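Local coordinates for protein beta-catenin homolog sys-1 (Caenorhabditis elegans, PDB 3C2G) that acts as a transcription coregulator in the Wnt signaling asymmetry pathway, binding the TCF factor POP-1 directly and activating or repressing its target genes, at residues 277-286 / 307-317; 339-350 / 393-404. All coordinates share one frame; numbering follows the deposited sequence.

Contact 1: residues 277-286 / 307-317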
# COMPACT_ATOMS: atom_id res chain seq x y z
N ILE A 277 3.30 -4.81 -11.59
CA ILE A 277 1.85 -4.92 -11.37
C ILE A 277 1.11 -5.29 -12.66
O ILE A 277 0.12 -6.02 -12.61
CB ILE A 277 1.21 -3.67 -10.66
CG1 ILE A 277 1.01 -2.51 -11.65
CG2 ILE A 277 2.04 -3.25 -9.43
CD1 ILE A 277 0.33 -1.30 -11.06
N ASP A 278 1.60 -4.81 -13.81
CA ASP A 278 1.02 -5.23 -15.10
C ASP A 278 1.30 -6.70 -15.39
O ASP A 278 0.43 -7.41 -15.91
CB ASP A 278 1.46 -4.32 -16.26
CG ASP A 278 0.60 -3.04 -16.37
OD1 ASP A 278 -0.61 -3.15 -16.64
OD2 ASP A 278 1.14 -1.93 -16.17
N GLY A 279 2.49 -7.18 -15.02
CA GLY A 279 2.81 -8.61 -15.14
C GLY A 279 1.87 -9.47 -14.30
O GLY A 279 1.39 -10.51 -14.75
N PHE A 280 1.59 -9.01 -13.09
CA PHE A 280 0.72 -9.70 -12.17
C PHE A 280 -0.72 -9.76 -12.71
O PHE A 280 -1.39 -10.81 -12.67
CB PHE A 280 0.79 -8.97 -10.82
CG PHE A 280 -0.07 -9.57 -9.74
CD1 PHE A 280 0.23 -10.83 -9.22
CD2 PHE A 280 -1.16 -8.88 -9.24
CE1 PHE A 280 -0.56 -11.38 -8.22
CE2 PHE A 280 -1.96 -9.42 -8.23
CZ PHE A 280 -1.65 -10.67 -7.72
N VAL A 281 -1.18 -8.64 -13.25
CA VAL A 281 -2.51 -8.59 -13.82
C VAL A 281 -2.64 -9.46 -15.07
O VAL A 281 -3.66 -10.10 -15.26
CB VAL A 281 -2.97 -7.15 -14.07
CG1 VAL A 281 -4.33 -7.12 -14.81
CG2 VAL A 281 -3.03 -6.38 -12.74
N ARG A 282 -1.61 -9.53 -15.91
CA ARG A 282 -1.66 -10.41 -17.09
C ARG A 282 -1.58 -11.89 -16.70
O ARG A 282 -1.95 -12.76 -17.47
CB ARG A 282 -0.56 -10.03 -18.11
CG ARG A 282 -0.57 -8.54 -18.57
CD ARG A 282 0.46 -8.15 -19.67
NE ARG A 282 1.80 -8.75 -19.51
CZ ARG A 282 2.87 -8.15 -18.97
NH1 ARG A 282 2.82 -6.91 -18.49
NH2 ARG A 282 4.02 -8.81 -18.90
N SER A 283 -1.11 -12.18 -15.49
CA SER A 283 -1.06 -13.57 -15.01
C SER A 283 -2.30 -13.93 -14.18
O SER A 283 -2.33 -14.94 -13.50
CB SER A 283 0.20 -13.79 -14.19
OG SER A 283 1.30 -13.14 -14.80
N ASP A 284 -3.32 -13.07 -14.25
CA ASP A 284 -4.63 -13.30 -13.63
C ASP A 284 -4.63 -13.12 -12.12
O ASP A 284 -5.45 -13.68 -11.39
CB ASP A 284 -5.21 -14.65 -14.07
CG ASP A 284 -5.86 -14.57 -15.44
OD1 ASP A 284 -6.21 -13.44 -15.87
OD2 ASP A 284 -6.02 -15.61 -16.11
N GLY A 285 -3.71 -12.28 -11.66
CA GLY A 285 -3.56 -12.00 -10.25
C GLY A 285 -4.83 -11.48 -9.60
O GLY A 285 -5.19 -11.90 -8.50
N VAL A 286 -5.51 -10.57 -10.29
CA VAL A 286 -6.68 -9.90 -9.74
C VAL A 286 -7.83 -10.90 -9.56
O VAL A 286 -8.50 -10.91 -8.52
CB VAL A 286 -7.09 -8.66 -10.59
CG1 VAL A 286 -8.50 -8.20 -10.26
CG2 VAL A 286 -6.09 -7.53 -10.37
N LEU A 307 -3.57 -5.65 -1.31
CA LEU A 307 -2.86 -5.94 -2.54
C LEU A 307 -3.65 -5.50 -3.79
O LEU A 307 -3.06 -5.00 -4.75
CB LEU A 307 -2.51 -7.44 -2.59
CG LEU A 307 -1.67 -7.92 -3.79
CD1 LEU A 307 -0.31 -7.22 -3.89
CD2 LEU A 307 -1.51 -9.45 -3.80
N LEU A 308 -4.96 -5.69 -3.79
CA LEU A 308 -5.82 -5.18 -4.85
C LEU A 308 -5.63 -3.69 -4.99
O LEU A 308 -5.44 -3.19 -6.10
CB LEU A 308 -7.29 -5.50 -4.57
CG LEU A 308 -7.73 -6.92 -4.92
CD1 LEU A 308 -9.18 -7.13 -4.54
CD2 LEU A 308 -7.52 -7.21 -6.38
N LEU A 309 -5.66 -2.97 -3.88
CA LEU A 309 -5.44 -1.54 -3.89
C LEU A 309 -4.13 -1.23 -4.62
O LEU A 309 -4.08 -0.36 -5.49
CB LEU A 309 -5.39 -1.00 -2.46
CG LEU A 309 -5.25 0.52 -2.30
CD1 LEU A 309 -6.43 1.25 -2.96
CD2 LEU A 309 -5.06 0.94 -0.83
N GLN A 310 -3.08 -1.98 -4.30
CA GLN A 310 -1.75 -1.67 -4.76
C GLN A 310 -1.61 -1.82 -6.26
O GLN A 310 -0.78 -1.16 -6.86
CB GLN A 310 -0.77 -2.59 -4.06
CG GLN A 310 0.66 -2.11 -4.10
CD GLN A 310 1.60 -3.07 -3.38
OE1 GLN A 310 1.31 -3.50 -2.26
NE2 GLN A 310 2.71 -3.43 -4.03
N VAL A 311 -2.39 -2.72 -6.85
CA VAL A 311 -2.26 -3.02 -8.28
C VAL A 311 -3.36 -2.35 -9.14
O VAL A 311 -3.45 -2.59 -10.35
CB VAL A 311 -2.27 -4.57 -8.56
CG1 VAL A 311 -1.18 -5.28 -7.75
CG2 VAL A 311 -3.65 -5.19 -8.27
N SER A 312 -4.17 -1.51 -8.49
CA SER A 312 -5.39 -0.99 -9.08
C SER A 312 -5.16 -0.00 -10.24
O SER A 312 -6.03 0.15 -11.09
CB SER A 312 -6.26 -0.34 -8.00
OG SER A 312 -5.61 0.78 -7.43
N ASP A 313 -4.01 0.65 -10.26
CA ASP A 313 -3.68 1.58 -11.32
C ASP A 313 -3.07 0.93 -12.58
O ASP A 313 -2.62 1.62 -13.49
CB ASP A 313 -2.81 2.73 -10.79
CG ASP A 313 -1.50 2.25 -10.16
OD1 ASP A 313 -1.51 1.33 -9.29
OD2 ASP A 313 -0.44 2.82 -10.51
N ALA A 314 -3.11 -0.40 -12.66
CA ALA A 314 -2.51 -1.10 -13.78
C ALA A 314 -3.29 -0.91 -15.09
O ALA A 314 -4.51 -1.08 -15.14
CB ALA A 314 -2.37 -2.56 -13.47
N LYS A 315 -2.56 -0.57 -16.16
CA LYS A 315 -3.19 -0.37 -17.47
C LYS A 315 -3.74 -1.69 -18.02
O LYS A 315 -4.75 -1.68 -18.74
CB LYS A 315 -2.21 0.28 -18.46
CG LYS A 315 -2.06 1.83 -18.28
CD LYS A 315 -0.75 2.33 -18.94
CE LYS A 315 -0.90 3.73 -19.54
NZ LYS A 315 -0.89 4.83 -18.52
N ALA A 316 -3.10 -2.81 -17.65
CA ALA A 316 -3.60 -4.15 -18.04
C ALA A 316 -5.02 -4.45 -17.54
O ALA A 316 -5.68 -5.32 -18.08
CB ALA A 316 -2.65 -5.23 -17.60
N LEU A 317 -5.49 -3.73 -16.51
CA LEU A 317 -6.86 -3.92 -16.04
C LEU A 317 -7.90 -3.48 -17.10
O LEU A 317 -9.09 -3.82 -16.99
CB LEU A 317 -7.09 -3.26 -14.68
CG LEU A 317 -6.50 -4.01 -13.45
CD1 LEU A 317 -6.09 -3.06 -12.34
CD2 LEU A 317 -7.45 -5.06 -12.91

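Contact 2: residues 339-350 / 393-404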
# COMPACT_ATOMS: atom_id res chain seq x y z
N ASP A 339 -13.48 -0.56 8.10
CA ASP A 339 -13.05 0.59 7.31
C ASP A 339 -11.83 0.36 6.44
O ASP A 339 -11.71 0.99 5.39
CB ASP A 339 -12.84 1.81 8.21
CG ASP A 339 -14.15 2.40 8.71
OD1 ASP A 339 -15.22 2.16 8.09
OD2 ASP A 339 -14.12 3.11 9.74
N GLU A 340 -10.93 -0.53 6.86
CA GLU A 340 -9.75 -0.81 6.05
C GLU A 340 -10.15 -1.46 4.75
O GLU A 340 -9.59 -1.18 3.70
CB GLU A 340 -8.76 -1.72 6.80
CG GLU A 340 -7.98 -1.02 7.91
CD GLU A 340 -7.13 0.15 7.41
OE1 GLU A 340 -6.53 0.04 6.30
OE2 GLU A 340 -7.05 1.17 8.13
N VAL A 341 -11.14 -2.34 4.82
CA VAL A 341 -11.64 -3.01 3.64
C VAL A 341 -12.37 -2.00 2.74
O VAL A 341 -12.18 -2.01 1.53
CB VAL A 341 -12.53 -4.23 4.02
CG1 VAL A 341 -13.16 -4.84 2.81
CG2 VAL A 341 -11.69 -5.29 4.71
N ILE A 342 -13.18 -1.12 3.34
CA ILE A 342 -13.88 -0.08 2.59
C ILE A 342 -12.87 0.82 1.91
O ILE A 342 -13.04 1.20 0.74
CB ILE A 342 -14.81 0.79 3.48
CG1 ILE A 342 -15.83 -0.05 4.27
CG2 ILE A 342 -15.51 1.84 2.65
CD1 ILE A 342 -16.56 -1.08 3.46
N TYR A 343 -11.82 1.15 2.64
CA TYR A 343 -10.78 2.01 2.12
C TYR A 343 -10.12 1.39 0.91
O TYR A 343 -9.99 2.06 -0.11
CB TYR A 343 -9.74 2.30 3.19
CG TYR A 343 -8.50 2.96 2.66
CD1 TYR A 343 -8.54 4.30 2.21
CD2 TYR A 343 -7.28 2.26 2.60
CE1 TYR A 343 -7.39 4.92 1.72
CE2 TYR A 343 -6.12 2.88 2.12
CZ TYR A 343 -6.18 4.20 1.67
OH TYR A 343 -5.04 4.83 1.18
N SER A 344 -9.73 0.12 1.02
CA SER A 344 -9.06 -0.58 -0.07
C SER A 344 -9.96 -0.76 -1.28
O SER A 344 -9.54 -0.52 -2.41
CB SER A 344 -8.56 -1.95 0.39
OG SER A 344 -7.75 -1.85 1.55
N GLY A 345 -11.20 -1.19 -1.04
CA GLY A 345 -12.16 -1.45 -2.10
C GLY A 345 -12.52 -0.21 -2.89
O GLY A 345 -12.51 -0.24 -4.13
N THR A 346 -12.84 0.88 -2.20
CA THR A 346 -13.20 2.11 -2.87
C THR A 346 -11.99 2.72 -3.60
O THR A 346 -12.15 3.37 -4.63
CB THR A 346 -13.84 3.18 -1.92
OG1 THR A 346 -12.92 3.53 -0.87
CG2 THR A 346 -15.15 2.68 -1.32
N GLY A 347 -10.80 2.53 -3.03
CA GLY A 347 -9.56 2.98 -3.64
C GLY A 347 -9.34 2.24 -4.95
O GLY A 347 -9.05 2.85 -5.97
N PHE A 348 -9.51 0.93 -4.91
CA PHE A 348 -9.46 0.09 -6.09
C PHE A 348 -10.49 0.48 -7.17
O PHE A 348 -10.18 0.50 -8.36
CB PHE A 348 -9.65 -1.38 -5.69
CG PHE A 348 -9.76 -2.31 -6.85
CD1 PHE A 348 -8.63 -2.83 -7.44
CD2 PHE A 348 -11.00 -2.63 -7.38
CE1 PHE A 348 -8.74 -3.70 -8.54
CE2 PHE A 348 -11.12 -3.47 -8.47
CZ PHE A 348 -9.99 -4.02 -9.05
N LEU A 349 -11.72 0.75 -6.74
CA LEU A 349 -12.80 1.11 -7.63
C LEU A 349 -12.45 2.39 -8.40
O LEU A 349 -12.60 2.44 -9.62
CB LEU A 349 -14.08 1.31 -6.81
CG LEU A 349 -15.39 1.54 -7.55
CD1 LEU A 349 -15.69 0.40 -8.56
CD2 LEU A 349 -16.54 1.73 -6.55
N SER A 350 -11.93 3.38 -7.69
CA SER A 350 -11.58 4.67 -8.30
C SER A 350 -10.55 4.54 -9.41
O SER A 350 -10.70 5.19 -10.44
CB SER A 350 -11.10 5.67 -7.26
OG SER A 350 -9.91 5.21 -6.65
N ARG A 393 -8.96 8.08 8.02
CA ARG A 393 -9.44 6.97 7.19
C ARG A 393 -10.76 7.31 6.50
O ARG A 393 -10.91 7.11 5.29
CB ARG A 393 -9.56 5.67 8.01
CG ARG A 393 -9.11 4.42 7.28
CD ARG A 393 -7.65 4.58 6.86
NE ARG A 393 -7.01 3.37 6.33
CZ ARG A 393 -5.78 3.34 5.81
NH1 ARG A 393 -5.05 4.46 5.73
NH2 ARG A 393 -5.28 2.20 5.36
N VAL A 394 -11.71 7.82 7.28
CA VAL A 394 -13.01 8.21 6.78
C VAL A 394 -12.83 9.26 5.69
O VAL A 394 -13.51 9.26 4.67
CB VAL A 394 -13.89 8.76 7.92
CG1 VAL A 394 -15.18 9.38 7.37
CG2 VAL A 394 -14.21 7.65 8.92
N CYS A 395 -11.85 10.12 5.92
CA CYS A 395 -11.53 11.20 5.04
C CYS A 395 -11.02 10.68 3.69
O CYS A 395 -11.50 11.11 2.65
CB CYS A 395 -10.49 12.07 5.74
SG CYS A 395 -9.98 13.51 4.87
N GLU A 396 -10.08 9.75 3.73
CA GLU A 396 -9.59 9.07 2.54
C GLU A 396 -10.66 8.21 1.85
O GLU A 396 -10.65 8.03 0.63
CB GLU A 396 -8.38 8.20 2.91
CG GLU A 396 -7.08 8.99 3.22
CD GLU A 396 -6.04 8.16 3.98
OE1 GLU A 396 -6.43 7.29 4.79
OE2 GLU A 396 -4.83 8.38 3.77
N ILE A 397 -11.59 7.66 2.64
CA ILE A 397 -12.70 6.89 2.08
C ILE A 397 -13.66 7.75 1.24
O ILE A 397 -13.94 7.43 0.08
CB ILE A 397 -13.47 6.11 3.18
CG1 ILE A 397 -12.59 4.97 3.73
CG2 ILE A 397 -14.78 5.56 2.61
CD1 ILE A 397 -13.20 4.20 4.86
N ILE A 398 -14.14 8.85 1.82
CA ILE A 398 -15.01 9.78 1.11
C ILE A 398 -14.29 10.31 -0.12
O ILE A 398 -14.88 10.45 -1.19
CB ILE A 398 -15.44 10.94 2.01
CG1 ILE A 398 -16.26 10.40 3.19
CG2 ILE A 398 -16.27 11.97 1.22
CD1 ILE A 398 -16.42 11.42 4.30
N CYS A 399 -13.00 10.58 0.04
CA CYS A 399 -12.20 11.06 -1.07
C CYS A 399 -12.14 10.05 -2.21
O CYS A 399 -12.29 10.44 -3.37
CB CYS A 399 -10.81 11.43 -0.60
SG CYS A 399 -9.92 12.33 -1.85
N ASN A 400 -11.95 8.77 -1.89
CA ASN A 400 -12.04 7.70 -2.88
C ASN A 400 -13.38 7.65 -3.60
O ASN A 400 -13.42 7.47 -4.81
CB ASN A 400 -11.82 6.33 -2.23
CG ASN A 400 -10.38 6.09 -1.79
OD1 ASN A 400 -9.45 6.71 -2.31
ND2 ASN A 400 -10.21 5.18 -0.85
N CYS A 401 -14.47 7.76 -2.85
CA CYS A 401 -15.80 7.66 -3.45
C CYS A 401 -16.08 8.78 -4.45
O CYS A 401 -16.50 8.52 -5.57
CB CYS A 401 -16.88 7.61 -2.37
SG CYS A 401 -16.89 6.08 -1.38
N LEU A 402 -15.76 10.01 -4.07
CA LEU A 402 -15.96 11.17 -4.92
C LEU A 402 -15.05 11.16 -6.14
O LEU A 402 -15.44 11.64 -7.22
CB LEU A 402 -15.76 12.46 -4.14
CG LEU A 402 -16.70 12.71 -2.96
CD1 LEU A 402 -16.18 13.90 -2.21
CD2 LEU A 402 -18.17 12.93 -3.37
N ARG A 403 -13.85 10.63 -5.98
CA ARG A 403 -12.96 10.47 -7.14
C ARG A 403 -13.56 9.44 -8.12
O ARG A 403 -13.47 9.59 -9.34
CB ARG A 403 -11.55 10.06 -6.69
CG ARG A 403 -10.43 10.69 -7.50
CD ARG A 403 -9.01 10.36 -6.97
NE ARG A 403 -8.89 8.98 -6.50
CZ ARG A 403 -8.75 8.64 -5.22
NH1 ARG A 403 -8.66 9.59 -4.29
NH2 ARG A 403 -8.69 7.35 -4.88
N THR A 404 -14.20 8.40 -7.60
CA THR A 404 -14.87 7.45 -8.47
C THR A 404 -16.05 8.12 -9.17
O THR A 404 -16.24 7.93 -10.37
CB THR A 404 -15.35 6.23 -7.69
OG1 THR A 404 -14.26 5.70 -6.93
CG2 THR A 404 -15.91 5.17 -8.64

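Contact 1: residues 277-286 / 307-317
Asp278 OD1 takes a hydrogen bond from the backbone N of Ala316 at 2.7 Å, met nearly end-on to its C-O bond and with an N-H...O angle of 155°. The same oxygen lies 3.7 Å from Ala314 CB, so the carboxylate is pressed against the chain just where it turns into the 3-10 segment 315-317. Shortened to an alanine here, the side chain would no longer reach across, and the Ala316 amide would probably be left without this acceptor and the start of that 3-10 turn freer to shift. Beside it, Ile277 has CG1 between its backbone N and carbonyl carbon (chi1 79°), an arrangement that lays CD1 3.8 Å from Ala314 CB and next to Asp313 OD1, while its CB slides past Val311 CG1. Val281 splits its methyls between two alanines, CG2 on Ala314 and CG1 3.8 Å from Ala316 CB. Val311 is shared: CG1 sits 3.9 Å from Phe280 CD2, and CG2 meets Val286 CG2, which also touches Leu317 CD2 at 3.8 Å. This is packing within the armadillo domain, where the axes of 277-282 and 307-311 cross at -116° and the next helix adds Val286. The sharp corner between Phe280 and Val286 is a Schellman motif, with Asp284 at positive phi, Gly285 N bonded to Phe280 O and Asp284 N to Val281 O. Gly285 CA lies over one face of the Phe280 ring, offset toward the rim. Beyond the pair, helix 224-239 backs Phe280 through Ile225 and Asn229, and Asp313 makes a salt bridge to a basic side chain of the bound peptide.

Contact 2: residues 339-350 / 393-404
Helices 339-350 and 393-404 run almost side by side in the same direction, 25° apart, with axes 8.3 Å from each other at closest approach and Tyr343 opposite Ile397. Tyr343 is a knob in the hole formed by Arg393, Glu396, Ile397 and Asn400. With CG anti to the backbone N (chi1 169°), its ring swings across to Arg393, whose guanidinium covers one face in a cation-pi contact: CZ is 4.0 Å from the ring centroid and the two planes are 31° apart. Glu340 holds that guanidinium from its edge, the syn lone pair of OE1 taking a bond from Arg393 NH2 at 2.7 Å, while NH1 makes a weak salt-bridge contact with Glu396 OE1 in its own helix. Ile397 sets CG1 at the edge of the Tyr343 ring, and its CG2 lies 3.8 Å from Ile342 CG2. Nearly parallel neighbours like these are the stacked helices of an armadillo superhelix, and here they line the peptide-binding groove: Tyr343 and Asn400 pack on an aromatic side chain of the bound peptide, Arg403 on a basic one. Further along, Asn400 ND2 donates to Thr346 OG1 at 3.2 Å, and that hydroxyl in turn donates to Ile342 O. The other end of the amide, OD1, accepts from Arg403 NH2 at 2.8 Å, which settles which way the buried amide is turned. Arg403 NH2 reaches back across the contact as well, 3.0 Å from Ser350 OG, whose own hydroxyl donates to Gly347 O. Thr404 closes this end with CG2 3.8 Å from Leu349 CG. At the far end, Asp339 is salt-bridged to Lys390.

In the fold
The two contacts follow one another along the chain without interleaving; their centres lie 18 Å apart, yet they share a seam. Phe348, on the face of helix 339-352 turned away from 393-404, packs its CD1 3.5 Å from Leu308 O and equally near Ser312 CB. Leu309 reaches the same helix, with CD1 3.6 Å from Gly347 CA, and Ser312 is hydrogen-bonded to Asn351. Helix 298-311 is thus packed against the next groove-lining helix, and that one against 388-409. The bound peptide spans both: Asp313 and Leu309 meet it from contact 1, Tyr343, Asn400 and Arg403 from contact 2.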